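Local atomic coordinates of secreted effector protein SifA (Salmonella typhimurium, PDB entry 3CXB), a protein that acts inside host cells as a Salmonella virulence effector that binds host PLEKHM2 and is required for endosomal tubulation and the formation of Salmonella-induced filaments. Residues A[136-141]-A[287-292]; A[145-150]-A[163-168]; A[83-88]-A[97-102]; A[108-113]-A[121-126]; A[199-204]-A[253-258]. All blocks are in the same frame, centred on the assembly; numbering follows the deposited sequence.

Interaction 1: A[136-141]-A[287-292]; sequences DILKSH and LAEIVE
Glu289 reaches out from helix 283-303 to the turn at 138-141, and its torsions account for the reach: CG stands anti to the backbone N (chi1 -176°), and the chain then bends at chi2 (144°). The carboxylate so placed straddles one hydroxyl, with Ser140 OG 2.9 Å from Glu289 OE2 and about equally close to OE1. Both hydrogen bonds are weak. The tip of His141 faces the same carboxylate, His141 NE2 lying 4.1 Å from Glu289 OE2; were the ring protonated, it would probably favour the ionised form of the carboxylate. Beneath this polar layer Ile290 turns its CD1 to the loop and meets Leu138 CD2 at 3.4 Å, the two chains crossing obliquely. Ile137 crosses Ile290 at about a right angle, methyl to methyl. Asp136 OD2 accepts from Leu138 N at 3.0 Å and also from Ala146 N. The loop is thus an Asx turn followed by a type I beta turn, packed against the side of a helix.

Interaction 2: A[145-150]-A[163-168]; sequences TAMIKR and TLCLNP
Strands 145-153 and 158-167 run antiparallel here, their local axes 4.7 Å apart at closest approach and 162° between directions. Met147 and Cys165 form a hydrogen-bonded pair with a bond in each direction: Met147 N donates to Cys165 O at 2.7 Å, in the carbonyl plane, and Cys165 N returns a bond to Met147 O from above that plane. The tight face carries Ala146, Ile148, Leu164 and Leu166, all buried. On it Ala146 CB meets Leu166 CD2 at 3.4 Å across a non-hydrogen-bonded pair whose CA atoms are 4.3 Å apart. Leu164, with CG anti to the backbone N (chi1 177°), brings CD2 against Ile148 CG1 at 4.0 Å, the two side chains crossing obliquely.

The other face is more open. Between the exposed side chains of Thr145 and Asn167 the nearest approach is CB to CB, 4.2 Å, although Asn167 N bonds to Thr145 O. Cys165 is the buried exception: the extended chain of Lys149 passes along its sulfur, with Lys149 CE 3.3 Å from Cys165 SG, while Met147 CG packs on Cys165 CB. Thr163 OG1 is hydrogen-bonded to Asp93. The apolar face looks toward helix 283-303, where Ile148 touches Ile294 and Leu166 touches Ile290. Strand 174-177 borders strand 158-167 on its other edge, and the loop at Ile137 bonds to Ala146.

Interaction 3: A[83-88]-A[97-102]; sequences RFQVHN and ILRIMD
Two sets of side chains, one on each face of the hairpin 84-87/96-101, differ sharply in how they meet. Phe84 and Ile100 lie side by side and point the same way, with Phe84 CE2 3.6 Å from Ile100 CD1. Val86 and Leu98 share that orientation, and Leu98 CD2 presses on Val86 CB at 3.3 Å.

Gln85, His87, Ile97 and Arg99 share the other face, where Ile97 lies side by side with His87, its CD1 4.0 Å from His87 CE1. Arg99 CG takes the crowded position between the backbone N and the carbonyl carbon (chi1 48°), and the chain then runs extended to NE. This places the guanidinium between two neighbours: His87 NE2 lies over one face, 3.7 Å from Arg99 NH1, and Gln85 OE1 lies over the opposite face. Ring and guanidinium planes are 61° apart, which rules out a parallel stack. Arg99 NH2 has its salt bridge with Glu108. Arg83, bent at chi2 and chi3, curls back so that NH2 donates to Asp102 O at 2.9 Å.

Gln85 with Arg99 and His87 with Ile97 each exchange two backbone bonds, and Met101 N donates to Arg83 O at 3.0 Å. Strand 84-87 forms one edge of the five-stranded antiparallel sheet. Helix 62-75 packs on the Phe84 face through Leu72, Phe70 and Phe69, and strand 108-114 continues the sheet beyond strand 96-101.

Interaction 4: A[108-113]-A[121-126]; sequences ELLRIT and CEVMGN
This contact is the antiparallel hairpin 108-114/118-123, whose first strand carries a classic beta bulge against strand 96-101, Leu109 and Leu110 both facing Ile100; a type I' turn from Val123 to Asn126 leads on to the next strand. Arg111 and Glu122 form the hydrogen-bonded pair, with Glu122 N donating to Arg111 O at 2.7 Å, in the carbonyl plane. Their side chains run alongside each other. Arg111, extended from CG to NE, forms a salt bridge from NE to Glu122 OE2 at 3.6 Å, at the guanidinium edge, although the two planes stand 75° apart. A second salt bridge joins Arg111 NH2 to Glu108 OE1 at 3.0 Å, so one cation serves two carboxylates in a network. Beside the bulge Met124 N donates to Leu109 O at 2.9 Å, and a water accepts from Gly125 N and donates to Glu108 O. On the buried face Leu110 CD1 touches Cys121 SG at 3.6 Å. Helix 42-54 covers that face through Met53 and Leu54, helix 25-34 meets Met124, and strands 96-101 and 126-132 flank the hairpin.

Interaction 5: A[199-204]-A[253-258]; sequences AQEKAT and HTHIPI
The His255 imidazole carries Gln200 CG over one face, and Glu201 OE1 lies at its edge, in plane. Gln200 CG sits 3.9 Å from the ring centroid and 23° off the normal, a CH-pi contact, while the Gln200 amide is turned 78° from the ring. The carboxylate of Glu201 is nearly coplanar with the imidazole, 15° apart, and its OE1 meets His255 CE1 at 3.3 Å. Both helix residues set CG anti to the backbone N and bend at chi2. In Gln200 this turns NE2 back to Thr204 OG1, 2.8 Å away. In Glu201 it brings OE1 within 3.2 Å of Pro257 CA, where it accepts a weak bond from Ile258 N at 3.4 Å, while Ile258 CG1 packs on Glu201 CD. Trp197 also meets the imidazole ring. Pro257 is the N-cap residue of helix 258-267, so a buried carboxylate lies by the start of that helix; the helix dipole and the polarised ring C-H would probably favour its ionised form.

Overall arrangement
From the N terminus, interaction 3 closes the first short hairpin, and interaction 4 closes the next in series; strands 96-101 and 108-114 are neighbours, so both belong to the five-stranded sheet, their centres about 10 Å apart. The chain then enters the long loop closed by interaction 1, which ties 136-141 to helix 283-303. Nested within that loop are interaction 2, the hairpin of the three-stranded sheet, and interaction 5, which joins helix 197-220 to the start of helix 258-267. Interactions 1 and 2 touch through 136-138 and Ala146. Asn88 ND2 and Arg150 O probably hydrogen-bond, linking interactions 3 and 2. Interactions 4 and 5, on opposite sides of the chain's centre, have centres about 39 Å apart.

Interaction 1: A[136-141]-A[287-292]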
# COMPACT_ATOMS: atom_id res chain seq x y z
N ASP A 136 12.78 -1.54 -4.35
CA ASP A 136 13.18 -2.51 -5.34
C ASP A 136 12.27 -3.67 -5.08
O ASP A 136 12.47 -4.43 -4.13
CB ASP A 136 14.63 -2.96 -5.19
CG ASP A 136 15.02 -4.02 -6.23
OD1 ASP A 136 16.12 -4.61 -6.15
OD2 ASP A 136 14.22 -4.26 -7.17
N ILE A 137 11.25 -3.80 -5.92
CA ILE A 137 10.27 -4.85 -5.75
C ILE A 137 10.82 -6.22 -6.11
O ILE A 137 10.19 -7.23 -5.85
CB ILE A 137 9.00 -4.55 -6.57
CG1 ILE A 137 9.29 -4.69 -8.07
CG2 ILE A 137 8.50 -3.13 -6.24
CD1 ILE A 137 8.04 -4.58 -8.94
N LEU A 138 12.02 -6.23 -6.70
CA LEU A 138 12.68 -7.48 -7.11
C LEU A 138 13.87 -7.68 -6.20
O LEU A 138 15.01 -7.78 -6.66
CB LEU A 138 13.16 -7.37 -8.55
CG LEU A 138 12.07 -7.10 -9.59
CD1 LEU A 138 12.75 -6.79 -10.90
CD2 LEU A 138 11.15 -8.31 -9.74
N LYS A 139 13.58 -7.73 -4.91
CA LYS A 139 14.61 -7.89 -3.90
C LYS A 139 15.34 -9.22 -4.04
O LYS A 139 16.56 -9.28 -3.93
CB LYS A 139 13.99 -7.76 -2.51
CG LYS A 139 14.76 -6.82 -1.58
CD LYS A 139 14.76 -5.40 -2.08
CE LYS A 139 15.62 -4.53 -1.20
NZ LYS A 139 15.65 -3.12 -1.63
N SER A 140 14.59 -10.29 -4.29
CA SER A 140 15.17 -11.62 -4.43
C SER A 140 16.01 -11.78 -5.70
O SER A 140 16.53 -12.86 -5.97
CB SER A 140 14.07 -12.67 -4.42
OG SER A 140 13.10 -12.41 -5.43
N HIS A 141 16.13 -10.71 -6.48
CA HIS A 141 16.93 -10.75 -7.70
C HIS A 141 18.01 -9.70 -7.62
O HIS A 141 17.73 -8.50 -7.67
CB HIS A 141 16.06 -10.52 -8.93
CG HIS A 141 15.01 -11.56 -9.12
ND1 HIS A 141 15.31 -12.90 -9.27
CD2 HIS A 141 13.66 -11.47 -9.18
CE1 HIS A 141 14.19 -13.59 -9.41
NE2 HIS A 141 13.18 -12.75 -9.36
N LEU A 287 8.36 -12.57 -13.25
CA LEU A 287 7.07 -12.04 -13.69
C LEU A 287 6.00 -12.27 -12.64
O LEU A 287 5.05 -11.50 -12.51
CB LEU A 287 6.67 -12.68 -15.02
CG LEU A 287 5.21 -12.68 -15.53
CD1 LEU A 287 4.41 -13.72 -14.76
CD2 LEU A 287 4.59 -11.29 -15.41
N ALA A 288 6.14 -13.36 -11.88
CA ALA A 288 5.18 -13.68 -10.83
C ALA A 288 5.40 -12.76 -9.63
O ALA A 288 4.48 -12.47 -8.86
CB ALA A 288 5.33 -15.13 -10.42
N GLU A 289 6.64 -12.31 -9.46
CA GLU A 289 6.96 -11.44 -8.36
C GLU A 289 6.47 -10.03 -8.68
O GLU A 289 5.78 -9.41 -7.87
CB GLU A 289 8.46 -11.45 -8.11
CG GLU A 289 8.90 -10.63 -6.92
CD GLU A 289 10.07 -11.26 -6.17
OE1 GLU A 289 10.68 -10.57 -5.33
OE2 GLU A 289 10.36 -12.45 -6.43
N ILE A 290 6.82 -9.55 -9.87
CA ILE A 290 6.40 -8.22 -10.32
C ILE A 290 4.90 -8.10 -10.04
O ILE A 290 4.45 -7.20 -9.32
CB ILE A 290 6.56 -8.04 -11.85
CG1 ILE A 290 8.01 -8.30 -12.27
CG2 ILE A 290 6.09 -6.65 -12.25
CD1 ILE A 290 8.98 -7.15 -12.03
N VAL A 291 4.15 -9.02 -10.63
CA VAL A 291 2.71 -9.04 -10.49
C VAL A 291 2.27 -8.91 -9.05
O VAL A 291 1.48 -8.03 -8.71
CB VAL A 291 2.09 -10.34 -11.06
CG1 VAL A 291 0.58 -10.33 -10.86
CG2 VAL A 291 2.41 -10.47 -12.54
N GLU A 292 2.80 -9.79 -8.20
CA GLU A 292 2.44 -9.78 -6.79
C GLU A 292 2.74 -8.46 -6.09
O GLU A 292 1.98 -8.02 -5.21
CB GLU A 292 3.13 -10.93 -6.05
CG GLU A 292 2.70 -11.04 -4.60
CD GLU A 292 3.39 -12.17 -3.85
OE1 GLU A 292 3.41 -13.30 -4.39
OE2 GLU A 292 3.91 -11.92 -2.73

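Interaction 2: A[145-150]-A[163-168]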
# COMPACT_ATOMS: atom_id res chain seq x y z
N THR A 145 16.81 -4.61 -10.91
CA THR A 145 16.14 -3.62 -10.09
C THR A 145 14.82 -3.27 -10.75
O THR A 145 14.69 -3.32 -11.97
CB THR A 145 16.95 -2.32 -9.96
OG1 THR A 145 18.25 -2.63 -9.46
CG2 THR A 145 16.27 -1.36 -9.01
N ALA A 146 13.83 -2.92 -9.93
CA ALA A 146 12.51 -2.57 -10.43
C ALA A 146 11.77 -1.77 -9.38
O ALA A 146 11.63 -2.21 -8.24
CB ALA A 146 11.74 -3.83 -10.76
N MET A 147 11.28 -0.60 -9.76
CA MET A 147 10.55 0.24 -8.82
C MET A 147 9.16 0.49 -9.39
O MET A 147 8.85 0.11 -10.52
CB MET A 147 11.24 1.58 -8.63
CG MET A 147 11.20 2.42 -9.87
SD MET A 147 11.26 4.18 -9.56
CE MET A 147 13.04 4.49 -9.96
N ILE A 148 8.33 1.15 -8.60
CA ILE A 148 6.98 1.46 -9.02
C ILE A 148 6.69 2.90 -8.72
O ILE A 148 6.68 3.30 -7.56
CB ILE A 148 5.93 0.62 -8.25
CG1 ILE A 148 6.10 -0.86 -8.54
CG2 ILE A 148 4.52 1.04 -8.66
CD1 ILE A 148 5.12 -1.72 -7.77
N LYS A 149 6.47 3.68 -9.77
CA LYS A 149 6.12 5.09 -9.61
C LYS A 149 4.61 5.14 -9.43
O LYS A 149 3.92 4.15 -9.66
CB LYS A 149 6.57 5.89 -10.84
CG LYS A 149 8.08 6.00 -10.93
CD LYS A 149 8.54 6.75 -12.17
CE LYS A 149 10.07 6.70 -12.31
NZ LYS A 149 10.57 7.34 -13.57
N ARG A 150 4.10 6.28 -8.99
CA ARG A 150 2.66 6.36 -8.78
C ARG A 150 2.10 7.78 -8.77
O ARG A 150 2.80 8.73 -8.45
CB ARG A 150 2.32 5.66 -7.47
CG ARG A 150 2.92 6.35 -6.24
CD ARG A 150 2.93 5.43 -5.01
NE ARG A 150 4.20 4.73 -4.84
CZ ARG A 150 4.30 3.43 -4.55
NH1 ARG A 150 5.49 2.87 -4.41
NH2 ARG A 150 3.20 2.69 -4.43
N THR A 163 3.11 3.71 -13.09
CA THR A 163 4.00 3.08 -14.07
C THR A 163 5.07 2.20 -13.41
O THR A 163 5.58 2.51 -12.33
CB THR A 163 4.73 4.12 -14.94
OG1 THR A 163 5.72 4.77 -14.14
CG2 THR A 163 3.75 5.19 -15.46
N LEU A 164 5.42 1.11 -14.08
CA LEU A 164 6.42 0.17 -13.58
C LEU A 164 7.79 0.46 -14.19
O LEU A 164 7.94 0.49 -15.41
CB LEU A 164 6.00 -1.26 -13.91
CG LEU A 164 6.90 -2.45 -13.56
CD1 LEU A 164 8.17 -2.36 -14.34
CD2 LEU A 164 7.21 -2.48 -12.07
N CYS A 165 8.80 0.65 -13.35
CA CYS A 165 10.14 0.91 -13.86
C CYS A 165 11.10 -0.26 -13.63
O CYS A 165 11.34 -0.66 -12.50
CB CYS A 165 10.72 2.17 -13.22
SG CYS A 165 9.90 3.72 -13.68
N LEU A 166 11.62 -0.80 -14.73
CA LEU A 166 12.56 -1.92 -14.68
C LEU A 166 13.94 -1.47 -15.11
O LEU A 166 14.09 -0.54 -15.90
CB LEU A 166 12.10 -3.03 -15.61
CG LEU A 166 10.83 -3.80 -15.30
CD1 LEU A 166 10.52 -4.73 -16.47
CD2 LEU A 166 10.99 -4.59 -14.01
N ASN A 167 14.96 -2.16 -14.60
CA ASN A 167 16.33 -1.85 -14.94
C ASN A 167 17.14 -3.14 -15.05
O ASN A 167 17.82 -3.55 -14.10
CB ASN A 167 16.94 -0.93 -13.89
CG ASN A 167 18.20 -0.25 -14.37
OD1 ASN A 167 19.15 -0.90 -14.81
ND2 ASN A 167 18.22 1.08 -14.29
N PRO A 168 17.07 -3.82 -16.21
CA PRO A 168 17.81 -5.07 -16.41
C PRO A 168 19.31 -4.84 -16.48
O PRO A 168 19.77 -3.69 -16.49
CB PRO A 168 17.24 -5.59 -17.73
CG PRO A 168 16.97 -4.32 -18.48
CD PRO A 168 16.32 -3.45 -17.42

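Interaction 3: A[83-88]-A[97-102]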
# COMPACT_ATOMS: atom_id res chain seq x y z
N ARG A 83 -7.96 20.98 1.35
CA ARG A 83 -6.69 21.50 1.83
C ARG A 83 -5.59 20.45 1.73
O ARG A 83 -4.42 20.76 1.92
CB ARG A 83 -6.79 21.95 3.30
CG ARG A 83 -7.62 23.19 3.57
CD ARG A 83 -7.23 24.34 2.68
NE ARG A 83 -7.99 24.30 1.43
CZ ARG A 83 -7.66 24.97 0.33
NH1 ARG A 83 -8.42 24.87 -0.76
NH2 ARG A 83 -6.56 25.72 0.30
N PHE A 84 -5.97 19.20 1.46
CA PHE A 84 -5.01 18.10 1.34
C PHE A 84 -4.82 17.75 -0.13
O PHE A 84 -5.58 16.95 -0.69
CB PHE A 84 -5.51 16.86 2.09
CG PHE A 84 -5.62 17.05 3.57
CD1 PHE A 84 -6.68 17.75 4.11
CD2 PHE A 84 -4.64 16.53 4.43
CE1 PHE A 84 -6.78 17.93 5.50
CE2 PHE A 84 -4.72 16.71 5.82
CZ PHE A 84 -5.79 17.40 6.35
N GLN A 85 -3.80 18.30 -0.75
CA GLN A 85 -3.58 18.06 -2.17
C GLN A 85 -2.35 17.20 -2.48
O GLN A 85 -1.34 17.29 -1.80
CB GLN A 85 -3.49 19.41 -2.88
CG GLN A 85 -4.48 20.44 -2.34
CD GLN A 85 -4.10 21.87 -2.65
OE1 GLN A 85 -2.97 22.29 -2.40
NE2 GLN A 85 -5.04 22.63 -3.18
N VAL A 86 -2.46 16.38 -3.52
CA VAL A 86 -1.37 15.51 -3.96
C VAL A 86 -1.24 15.60 -5.48
O VAL A 86 -2.25 15.56 -6.19
CB VAL A 86 -1.59 14.01 -3.50
CG1 VAL A 86 -3.03 13.77 -3.14
CG2 VAL A 86 -1.17 13.06 -4.58
N HIS A 87 -0.02 15.70 -5.99
CA HIS A 87 0.21 15.80 -7.43
C HIS A 87 1.65 15.45 -7.77
O HIS A 87 2.51 15.44 -6.89
CB HIS A 87 -0.03 17.24 -7.87
CG HIS A 87 1.01 18.18 -7.36
ND1 HIS A 87 2.18 18.44 -8.05
CD2 HIS A 87 1.11 18.86 -6.19
CE1 HIS A 87 2.95 19.24 -7.33
NE2 HIS A 87 2.32 19.51 -6.20
N ASN A 88 1.91 15.19 -9.05
CA ASN A 88 3.26 14.90 -9.53
C ASN A 88 3.75 16.17 -10.20
O ASN A 88 3.17 16.61 -11.19
CB ASN A 88 3.25 13.79 -10.57
CG ASN A 88 2.58 12.56 -10.07
OD1 ASN A 88 1.35 12.51 -9.98
ND2 ASN A 88 3.37 11.55 -9.71
N ILE A 97 4.23 14.48 -4.62
CA ILE A 97 4.19 15.33 -3.44
C ILE A 97 2.81 15.33 -2.79
O ILE A 97 1.80 15.29 -3.49
CB ILE A 97 4.52 16.76 -3.83
CG1 ILE A 97 5.78 16.76 -4.70
CG2 ILE A 97 4.72 17.61 -2.61
CD1 ILE A 97 6.15 18.12 -5.21
N LEU A 98 2.77 15.37 -1.47
CA LEU A 98 1.50 15.40 -0.75
C LEU A 98 1.68 16.60 0.12
O LEU A 98 2.79 16.84 0.60
CB LEU A 98 1.32 14.15 0.14
CG LEU A 98 1.63 12.79 -0.49
CD1 LEU A 98 1.37 11.70 0.51
CD2 LEU A 98 0.77 12.56 -1.70
N ARG A 99 0.62 17.37 0.34
CA ARG A 99 0.76 18.55 1.16
C ARG A 99 -0.54 19.07 1.75
O ARG A 99 -1.62 18.75 1.28
CB ARG A 99 1.40 19.65 0.32
CG ARG A 99 0.76 19.80 -1.03
CD ARG A 99 1.39 20.93 -1.82
NE ARG A 99 0.71 21.11 -3.09
CZ ARG A 99 0.86 22.17 -3.88
NH1 ARG A 99 0.18 22.23 -5.02
NH2 ARG A 99 1.67 23.17 -3.53
N ILE A 100 -0.40 19.88 2.78
CA ILE A 100 -1.54 20.48 3.45
C ILE A 100 -1.33 21.98 3.30
O ILE A 100 -0.36 22.51 3.83
CB ILE A 100 -1.54 20.15 4.96
CG1 ILE A 100 -1.53 18.63 5.17
CG2 ILE A 100 -2.77 20.77 5.63
CD1 ILE A 100 -1.50 18.22 6.64
N MET A 101 -2.24 22.65 2.58
CA MET A 101 -2.15 24.09 2.35
C MET A 101 -2.88 24.90 3.41
O MET A 101 -3.42 24.34 4.35
CB MET A 101 -2.74 24.45 0.99
CG MET A 101 -2.08 23.77 -0.18
SD MET A 101 -0.38 24.23 -0.35
CE MET A 101 0.39 22.92 0.61
N ASP A 102 -2.90 26.22 3.25
CA ASP A 102 -3.59 27.08 4.20
C ASP A 102 -4.89 27.52 3.54
O ASP A 102 -5.11 27.25 2.36
CB ASP A 102 -2.74 28.31 4.53
CG ASP A 102 -3.13 28.96 5.86
OD1 ASP A 102 -4.33 29.27 6.05
OD2 ASP A 102 -2.24 29.16 6.71

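Interaction 4: A[108-113]-A[121-126]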
# COMPACT_ATOMS: atom_id res chain seq x y z
N GLU A 108 2.66 26.51 2.06
CA GLU A 108 2.49 25.13 2.47
C GLU A 108 2.70 24.89 3.96
O GLU A 108 3.73 25.25 4.52
CB GLU A 108 3.46 24.24 1.70
CG GLU A 108 3.33 24.35 0.19
CD GLU A 108 4.36 23.51 -0.53
OE1 GLU A 108 4.21 23.32 -1.76
OE2 GLU A 108 5.32 23.04 0.12
N LEU A 109 1.71 24.26 4.58
CA LEU A 109 1.74 23.94 6.00
C LEU A 109 2.56 22.67 6.28
O LEU A 109 3.30 22.59 7.28
CB LEU A 109 0.31 23.75 6.51
CG LEU A 109 -0.58 25.01 6.56
CD1 LEU A 109 -1.93 24.63 7.09
CD2 LEU A 109 0.05 26.09 7.46
N LEU A 110 2.44 21.70 5.38
CA LEU A 110 3.15 20.44 5.49
C LEU A 110 3.41 19.95 4.08
O LEU A 110 2.51 19.89 3.26
CB LEU A 110 2.30 19.42 6.25
CG LEU A 110 2.85 18.02 6.52
CD1 LEU A 110 3.97 18.11 7.54
CD2 LEU A 110 1.75 17.11 7.04
N ARG A 111 4.66 19.62 3.80
CA ARG A 111 5.03 19.18 2.47
C ARG A 111 5.72 17.82 2.54
O ARG A 111 6.64 17.63 3.32
CB ARG A 111 5.98 20.20 1.86
CG ARG A 111 6.42 19.92 0.44
CD ARG A 111 7.48 20.93 -0.01
NE ARG A 111 8.04 20.58 -1.31
CZ ARG A 111 7.36 20.64 -2.45
NH1 ARG A 111 7.94 20.29 -3.59
NH2 ARG A 111 6.11 21.07 -2.44
N ILE A 112 5.27 16.88 1.73
CA ILE A 112 5.87 15.55 1.70
C ILE A 112 6.23 15.26 0.26
O ILE A 112 5.36 15.26 -0.61
CB ILE A 112 4.89 14.45 2.14
CG1 ILE A 112 4.61 14.53 3.64
CG2 ILE A 112 5.46 13.09 1.79
CD1 ILE A 112 3.47 13.61 4.11
N THR A 113 7.51 15.01 -0.01
CA THR A 113 7.88 14.70 -1.39
C THR A 113 8.44 13.29 -1.39
O THR A 113 9.04 12.86 -0.40
CB THR A 113 8.92 15.69 -1.92
OG1 THR A 113 10.16 15.46 -1.24
CG2 THR A 113 8.47 17.14 -1.66
N CYS A 121 10.04 15.50 4.30
CA CYS A 121 8.87 16.15 4.83
C CYS A 121 9.26 17.49 5.42
O CYS A 121 10.24 17.58 6.16
CB CYS A 121 8.23 15.29 5.92
SG CYS A 121 6.68 16.00 6.54
N GLU A 122 8.48 18.52 5.10
CA GLU A 122 8.70 19.88 5.62
C GLU A 122 7.52 20.31 6.49
O GLU A 122 6.37 19.95 6.23
CB GLU A 122 8.91 20.86 4.47
CG GLU A 122 10.20 20.64 3.71
CD GLU A 122 10.32 21.53 2.50
OE1 GLU A 122 10.36 22.78 2.66
OE2 GLU A 122 10.36 20.98 1.38
N VAL A 123 7.80 21.07 7.53
CA VAL A 123 6.76 21.53 8.44
C VAL A 123 6.87 23.03 8.55
O VAL A 123 7.80 23.54 9.18
CB VAL A 123 6.93 20.95 9.85
CG1 VAL A 123 5.88 21.55 10.76
CG2 VAL A 123 6.81 19.43 9.81
N MET A 124 5.92 23.72 7.94
CA MET A 124 5.88 25.19 7.93
C MET A 124 7.05 25.71 7.12
O MET A 124 7.46 26.86 7.28
CB MET A 124 5.96 25.74 9.36
CG MET A 124 4.82 25.29 10.30
SD MET A 124 3.16 25.48 9.59
CE MET A 124 3.21 27.25 9.19
N GLY A 125 7.58 24.86 6.25
CA GLY A 125 8.70 25.24 5.40
C GLY A 125 10.01 24.70 5.92
O GLY A 125 11.03 24.85 5.26
N ASN A 126 10.00 24.06 7.08
CA ASN A 126 11.22 23.51 7.68
C ASN A 126 11.46 22.06 7.28
O ASN A 126 10.56 21.23 7.35
CB ASN A 126 11.12 23.61 9.20
CG ASN A 126 10.80 25.01 9.64
OD1 ASN A 126 11.63 25.92 9.51
ND2 ASN A 126 9.58 25.21 10.15
O HOH W 1 6.02 22.95 5.03

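Interaction 5: A[199-204]-A[253-258]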
# COMPACT_ATOMS: atom_id res chain seq x y z
N ALA A 199 -16.03 -6.24 -1.98
CA ALA A 199 -16.31 -7.22 -0.95
C ALA A 199 -15.77 -8.58 -1.38
O ALA A 199 -15.36 -9.39 -0.55
CB ALA A 199 -17.81 -7.30 -0.70
N GLN A 200 -15.77 -8.81 -2.68
CA GLN A 200 -15.30 -10.07 -3.24
C GLN A 200 -13.78 -10.13 -3.17
O GLN A 200 -13.21 -10.97 -2.48
CB GLN A 200 -15.76 -10.21 -4.69
CG GLN A 200 -15.37 -11.53 -5.35
CD GLN A 200 -15.96 -12.74 -4.64
OE1 GLN A 200 -17.17 -12.86 -4.48
NE2 GLN A 200 -15.09 -13.65 -4.20
N GLU A 201 -13.14 -9.21 -3.90
CA GLU A 201 -11.69 -9.12 -3.98
C GLU A 201 -11.07 -9.13 -2.58
O GLU A 201 -10.10 -9.82 -2.33
CB GLU A 201 -11.30 -7.85 -4.73
CG GLU A 201 -9.83 -7.70 -5.09
CD GLU A 201 -9.32 -8.82 -5.97
OE1 GLU A 201 -10.02 -9.16 -6.95
OE2 GLU A 201 -8.22 -9.35 -5.70
N LYS A 202 -11.66 -8.36 -1.68
CA LYS A 202 -11.16 -8.29 -0.33
C LYS A 202 -11.07 -9.67 0.33
O LYS A 202 -10.06 -9.99 0.95
CB LYS A 202 -12.03 -7.36 0.51
CG LYS A 202 -11.53 -7.15 1.94
CD LYS A 202 -12.37 -6.09 2.63
CE LYS A 202 -11.96 -5.87 4.08
NZ LYS A 202 -12.83 -4.84 4.72
N ALA A 203 -12.10 -10.49 0.20
CA ALA A 203 -12.06 -11.81 0.82
C ALA A 203 -11.14 -12.74 0.04
O ALA A 203 -10.25 -13.36 0.61
CB ALA A 203 -13.46 -12.40 0.91
N THR A 204 -11.36 -12.84 -1.26
CA THR A 204 -10.58 -13.71 -2.13
C THR A 204 -9.08 -13.51 -1.97
O THR A 204 -8.34 -14.43 -1.64
CB THR A 204 -10.92 -13.48 -3.61
OG1 THR A 204 -12.28 -13.85 -3.84
CG2 THR A 204 -10.01 -14.32 -4.52
N HIS A 253 -17.35 -16.04 -11.66
CA HIS A 253 -16.44 -15.85 -12.79
C HIS A 253 -16.46 -14.49 -13.47
O HIS A 253 -15.42 -14.00 -13.91
CB HIS A 253 -16.64 -16.97 -13.82
CG HIS A 253 -16.24 -18.33 -13.33
ND1 HIS A 253 -16.88 -18.96 -12.28
CD2 HIS A 253 -15.25 -19.17 -13.73
CE1 HIS A 253 -16.30 -20.14 -12.06
NE2 HIS A 253 -15.32 -20.28 -12.93
N THR A 254 -17.63 -13.86 -13.57
CA THR A 254 -17.70 -12.54 -14.19
C THR A 254 -17.17 -11.52 -13.19
O THR A 254 -17.89 -10.62 -12.76
CB THR A 254 -19.14 -12.18 -14.59
OG1 THR A 254 -19.68 -13.20 -15.43
CG2 THR A 254 -19.16 -10.86 -15.36
N HIS A 255 -15.90 -11.69 -12.82
CA HIS A 255 -15.20 -10.82 -11.88
C HIS A 255 -13.70 -10.96 -12.11
O HIS A 255 -13.11 -11.98 -11.76
CB HIS A 255 -15.54 -11.21 -10.43
CG HIS A 255 -14.71 -10.51 -9.40
ND1 HIS A 255 -13.37 -10.77 -9.21
CD2 HIS A 255 -15.03 -9.56 -8.49
CE1 HIS A 255 -12.90 -10.02 -8.23
NE2 HIS A 255 -13.89 -9.28 -7.77
N ILE A 256 -13.10 -9.94 -12.72
CA ILE A 256 -11.67 -9.96 -13.02
C ILE A 256 -10.85 -9.45 -11.82
O ILE A 256 -10.82 -8.25 -11.56
CB ILE A 256 -11.35 -9.08 -14.26
CG1 ILE A 256 -12.21 -9.53 -15.45
CG2 ILE A 256 -9.86 -9.17 -14.60
CD1 ILE A 256 -12.02 -8.69 -16.71
N PRO A 257 -10.17 -10.36 -11.10
CA PRO A 257 -9.37 -9.96 -9.94
C PRO A 257 -8.19 -9.06 -10.28
O PRO A 257 -7.83 -8.90 -11.45
CB PRO A 257 -8.93 -11.31 -9.36
CG PRO A 257 -8.86 -12.17 -10.55
CD PRO A 257 -10.10 -11.81 -11.30
N ILE A 258 -7.60 -8.45 -9.25
CA ILE A 258 -6.46 -7.56 -9.42
C ILE A 258 -5.27 -8.24 -10.10
O ILE A 258 -4.61 -7.63 -10.93
CB ILE A 258 -6.01 -6.96 -8.07
CG1 ILE A 258 -7.14 -6.14 -7.46
CG2 ILE A 258 -4.78 -6.10 -8.26
CD1 ILE A 258 -6.77 -5.41 -6.21